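ORF 37 (Human herpesvirus 8 type M, PDB 3FHD) cleaves single- and double-stranded DNA as an endo- and exonuclease, processing non-linear or branched viral DNA intermediates to promote production of packaged unit-length genomes. Local coordinates at residues Asn480-Arg484 against Trp495-Leu500. Residues are numbered along the deposited sequence.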
ATOM      1  N   ASN A 480       9.402  16.335   6.363  1.00 12.62           N
ATOM      2  CA  ASN A 480      10.567  16.891   7.059  1.00 13.75           C
ATOM      3  C   ASN A 480      11.631  15.814   7.298  1.00 13.04           C
ATOM      4  O   ASN A 480      12.805  16.059   7.068  1.00 12.54           O
ATOM      5  CB  ASN A 480      10.153  17.559   8.378  1.00 14.28           C
ATOM      6  CG  ASN A 480       9.772  19.022   8.193  1.00 18.49           C
ATOM      7  OD1 ASN A 480       9.804  19.559   7.073  1.00 21.58           O
ATOM      8  ND2 ASN A 480       9.440  19.682   9.294  1.00 23.64           N
ATOM      9  N   PHE A 481      11.207  14.623   7.736  1.00 12.06           N
ATOM     10  CA  PHE A 481      12.128  13.513   7.974  1.00 11.51           C
ATOM     11  C   PHE A 481      12.750  13.055   6.630  1.00 10.89           C
ATOM     12  O   PHE A 481      13.937  12.809   6.587  1.00 11.34           O
ATOM     13  CB  PHE A 481      11.432  12.357   8.714  1.00 11.80           C
ATOM     14  CG  PHE A 481      12.254  11.081   8.819  1.00 12.80           C
ATOM     15  CD1 PHE A 481      13.479  11.058   9.491  1.00 13.07           C
ATOM     16  CD2 PHE A 481      11.763   9.904   8.275  1.00 14.08           C
ATOM     17  CE1 PHE A 481      14.241   9.852   9.585  1.00 13.67           C
ATOM     18  CE2 PHE A 481      12.466   8.721   8.349  1.00 12.45           C
ATOM     19  CZ  PHE A 481      13.730   8.682   9.024  1.00  9.76           C
ATOM     20  N   TRP A 482      11.956  12.966   5.556  1.00 10.84           N
ATOM     21  CA  TRP A 482      12.512  12.710   4.209  1.00 10.53           C
ATOM     22  C   TRP A 482      13.630  13.721   3.824  1.00 11.53           C
ATOM     23  O   TRP A 482      14.709  13.334   3.354  1.00 12.17           O
ATOM     24  CB  TRP A 482      11.411  12.678   3.139  1.00 10.31           C
ATOM     25  CG  TRP A 482      11.894  12.080   1.839  1.00 11.11           C
ATOM     26  CD1 TRP A 482      11.746  10.782   1.440  1.00 11.91           C
ATOM     27  CD2 TRP A 482      12.649  12.735   0.807  1.00 10.04           C
ATOM     28  NE1 TRP A 482      12.331  10.593   0.202  1.00 11.27           N
ATOM     29  CE2 TRP A 482      12.866  11.779  -0.224  1.00 11.84           C
ATOM     30  CE3 TRP A 482      13.125  14.041   0.632  1.00  9.02           C
ATOM     31  CZ2 TRP A 482      13.587  12.072  -1.381  1.00 10.43           C
ATOM     32  CZ3 TRP A 482      13.812  14.353  -0.543  1.00 10.22           C
ATOM     33  CH2 TRP A 482      14.041  13.365  -1.536  1.00 10.01           C
ATOM     34  N   SER A 483      13.372  14.999   4.050  1.00 11.30           N
ATOM     35  CA  SER A 483      14.307  16.056   3.679  1.00 13.33           C
ATOM     36  C   SER A 483      15.595  15.982   4.487  1.00 12.97           C
ATOM     37  O   SER A 483      16.687  16.100   3.938  1.00 12.63           O
ATOM     38  CB  SER A 483      13.631  17.414   3.882  1.00 13.70           C
ATOM     39  OG  SER A 483      12.504  17.429   3.034  1.00 18.50           O
ATOM     40  N   ARG A 484      15.471  15.761   5.792  1.00 13.46           N
ATOM     41  CA  ARG A 484      16.659  15.557   6.642  1.00 14.87           C
ATOM     42  C   ARG A 484      17.501  14.348   6.201  1.00 14.85           C
ATOM     43  O   ARG A 484      18.733  14.442   6.132  1.00 14.62           O
ATOM     44  CB  ARG A 484      16.269  15.373   8.108  1.00 15.69           C
ATOM     45  CG  ARG A 484      15.789  16.625   8.790  1.00 18.75           C
ATOM     46  CD  ARG A 484      15.787  16.449  10.322  1.00 23.27           C
ATOM     47  NE  ARG A 484      15.013  15.300  10.824  1.00 26.22           N
ATOM     48  CZ  ARG A 484      13.681  15.254  10.900  1.00 26.86           C
ATOM     49  NH1 ARG A 484      12.938  16.283  10.489  1.00 27.43           N
ATOM     50  NH2 ARG A 484      13.091  14.173  11.398  1.00 26.35           N
ATOM     51  N   TRP A 495      20.053  20.543  -2.444  1.00 18.00           N
ATOM     52  CA  TRP A 495      18.598  20.389  -2.510  1.00 18.88           C
ATOM     53  C   TRP A 495      17.907  21.745  -2.364  1.00 20.23           C
ATOM     54  O   TRP A 495      18.260  22.531  -1.459  1.00 19.99           O
ATOM     55  CB  TRP A 495      18.094  19.483  -1.377  1.00 18.14           C
ATOM     56  CG  TRP A 495      18.626  18.091  -1.381  1.00 16.95           C
ATOM     57  CD1 TRP A 495      19.633  17.587  -0.607  1.00 17.95           C
ATOM     58  CD2 TRP A 495      18.150  17.008  -2.178  1.00 18.17           C
ATOM     59  NE1 TRP A 495      19.813  16.246  -0.864  1.00 16.98           N
ATOM     60  CE2 TRP A 495      18.923  15.864  -1.836  1.00 15.90           C
ATOM     61  CE3 TRP A 495      17.133  16.886  -3.149  1.00 17.69           C
ATOM     62  CZ2 TRP A 495      18.729  14.618  -2.437  1.00 15.82           C
ATOM     63  CZ3 TRP A 495      16.934  15.628  -3.756  1.00 18.10           C
ATOM     64  CH2 TRP A 495      17.727  14.515  -3.394  1.00 17.40           C
ATOM     65  N   ASP A 496      16.953  22.010  -3.259  1.00 21.06           N
ATOM     66  CA  ASP A 496      16.081  23.172  -3.174  1.00 22.80           C
ATOM     67  C   ASP A 496      14.699  22.628  -2.858  1.00 23.94           C
ATOM     68  O   ASP A 496      14.012  22.107  -3.737  1.00 24.30           O
ATOM     69  CB  ASP A 496      16.109  23.990  -4.486  1.00 22.75           C
ATOM     70  CG  ASP A 496      15.164  25.205  -4.465  1.00 24.68           C
ATOM     71  OD1 ASP A 496      14.162  25.191  -3.725  1.00 26.52           O
ATOM     72  OD2 ASP A 496      15.423  26.194  -5.188  1.00 27.42           O
ATOM     73  N   PHE A 497      14.307  22.708  -1.586  1.00 25.30           N
ATOM     74  CA  PHE A 497      13.043  22.126  -1.145  1.00 26.63           C
ATOM     75  C   PHE A 497      11.883  23.162  -1.090  1.00 28.18           C
ATOM     76  O   PHE A 497      10.800  22.871  -0.550  1.00 27.62           O
ATOM     77  CB  PHE A 497      13.224  21.407   0.207  1.00 26.76           C
ATOM     78  CG  PHE A 497      14.035  20.120   0.135  1.00 26.94           C
ATOM     79  CD1 PHE A 497      13.794  19.164  -0.861  1.00 28.64           C
ATOM     80  CD2 PHE A 497      15.012  19.850   1.100  1.00 26.96           C
ATOM     81  CE1 PHE A 497      14.530  17.961  -0.904  1.00 27.48           C
ATOM     82  CE2 PHE A 497      15.745  18.666   1.073  1.00 28.00           C
ATOM     83  CZ  PHE A 497      15.507  17.719   0.074  1.00 26.44           C
ATOM     84  N   SER A 498      12.116  24.351  -1.666  1.00 29.81           N
ATOM     85  CA  SER A 498      11.061  25.369  -1.860  1.00 31.85           C
ATOM     86  C   SER A 498       9.756  24.766  -2.386  1.00 32.99           C
ATOM     87  O   SER A 498       8.697  24.932  -1.770  1.00 33.41           O
ATOM     88  CB  SER A 498      11.523  26.482  -2.817  1.00 31.84           C
ATOM     89  OG  SER A 498      12.722  27.085  -2.361  1.00 32.70           O
ATOM     90  N   TYR A 499       9.838  24.054  -3.510  1.00 34.38           N
ATOM     91  CA  TYR A 499       8.641  23.491  -4.141  1.00 35.78           C
ATOM     92  C   TYR A 499       7.994  22.416  -3.275  1.00 36.79           C
ATOM     93  O   TYR A 499       6.763  22.329  -3.196  1.00 36.81           O
ATOM     94  CB  TYR A 499       8.933  22.938  -5.553  1.00 35.81           C
ATOM     95  CG  TYR A 499       7.665  22.660  -6.344  1.00 35.56           C
ATOM     96  CD1 TYR A 499       7.047  23.677  -7.090  1.00 35.80           C
ATOM     97  CD2 TYR A 499       7.063  21.403  -6.319  1.00 34.64           C
ATOM     98  CE1 TYR A 499       5.862  23.441  -7.806  1.00 35.36           C
ATOM     99  CE2 TYR A 499       5.881  21.148  -7.029  1.00 36.39           C
ATOM    100  CZ  TYR A 499       5.290  22.173  -7.773  1.00 36.30           C
ATOM    101  OH  TYR A 499       4.132  21.928  -8.476  1.00 35.86           O
ATOM    102  N   LEU A 500       8.833  21.600  -2.634  1.00 38.02           N
ATOM    103  CA  LEU A 500       8.380  20.467  -1.821  1.00 39.03           C
ATOM    104  C   LEU A 500       7.519  20.899  -0.632  1.00 39.98           C
ATOM    105  O   LEU A 500       6.463  20.302  -0.364  1.00 39.90           O
ATOM    106  CB  LEU A 500       9.582  19.643  -1.343  1.00 38.96           C
ATOM    107  CG  LEU A 500       9.328  18.216  -0.860  1.00 38.78           C
ATOM    108  CD1 LEU A 500       8.932  17.337  -2.035  1.00 38.16           C
ATOM    109  CD2 LEU A 500      10.556  17.651  -0.156  1.00 38.82           C
TER
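Three side chains from 495-500, those of Trp495, Phe497 and Leu500, converge on Trp482 and Ser483 of the long helix 468-489, and all three have CA-to-CB bonds that point toward 480-484. Trp482 starts sideways, but its t rotamer (chi1 -165°, chi2 96°) carries the six-membered ring to the partner segment. There its edge meets the face of Trp495, an m rotamer (chi1 -61°), in a T-shaped stack, with six-membered ring centroids 5.8 Å apart and planes at 79°. The Trp482 edge also receives Phe497 (m, chi1 -71°), CE1 of which lies 3.7 Å from Trp482 CZ3, near the indole plane. Ser483 CA is 7.9 Å from Phe497 CA, the shortest such spacing; Ser483 CB sits 3.7 Å from Phe497 CE2, and the m rotamer (-61°) sets OG over one face of that ring. Leu500, in the tp rotamer, brings CD2 3.7 Å from Ser483 OG and 4.5 Å from Trp482 CE3. In the turn at Asp496, OD1 accepts from Ser498 N (3.0 Å), an Asx turn, and from Ser498 OG (2.7 Å). The chain thus folds back onto helix 468-489, away from the metal site. Trp482 NE1 is bonded to Gly163 O, Ser483 OG to Ala479 O one turn earlier in its own helix, and Trp495 NE1 weakly to Ala486 O. With no hydrogen bond between the two segments, what joins them is aromatic and apolar packing.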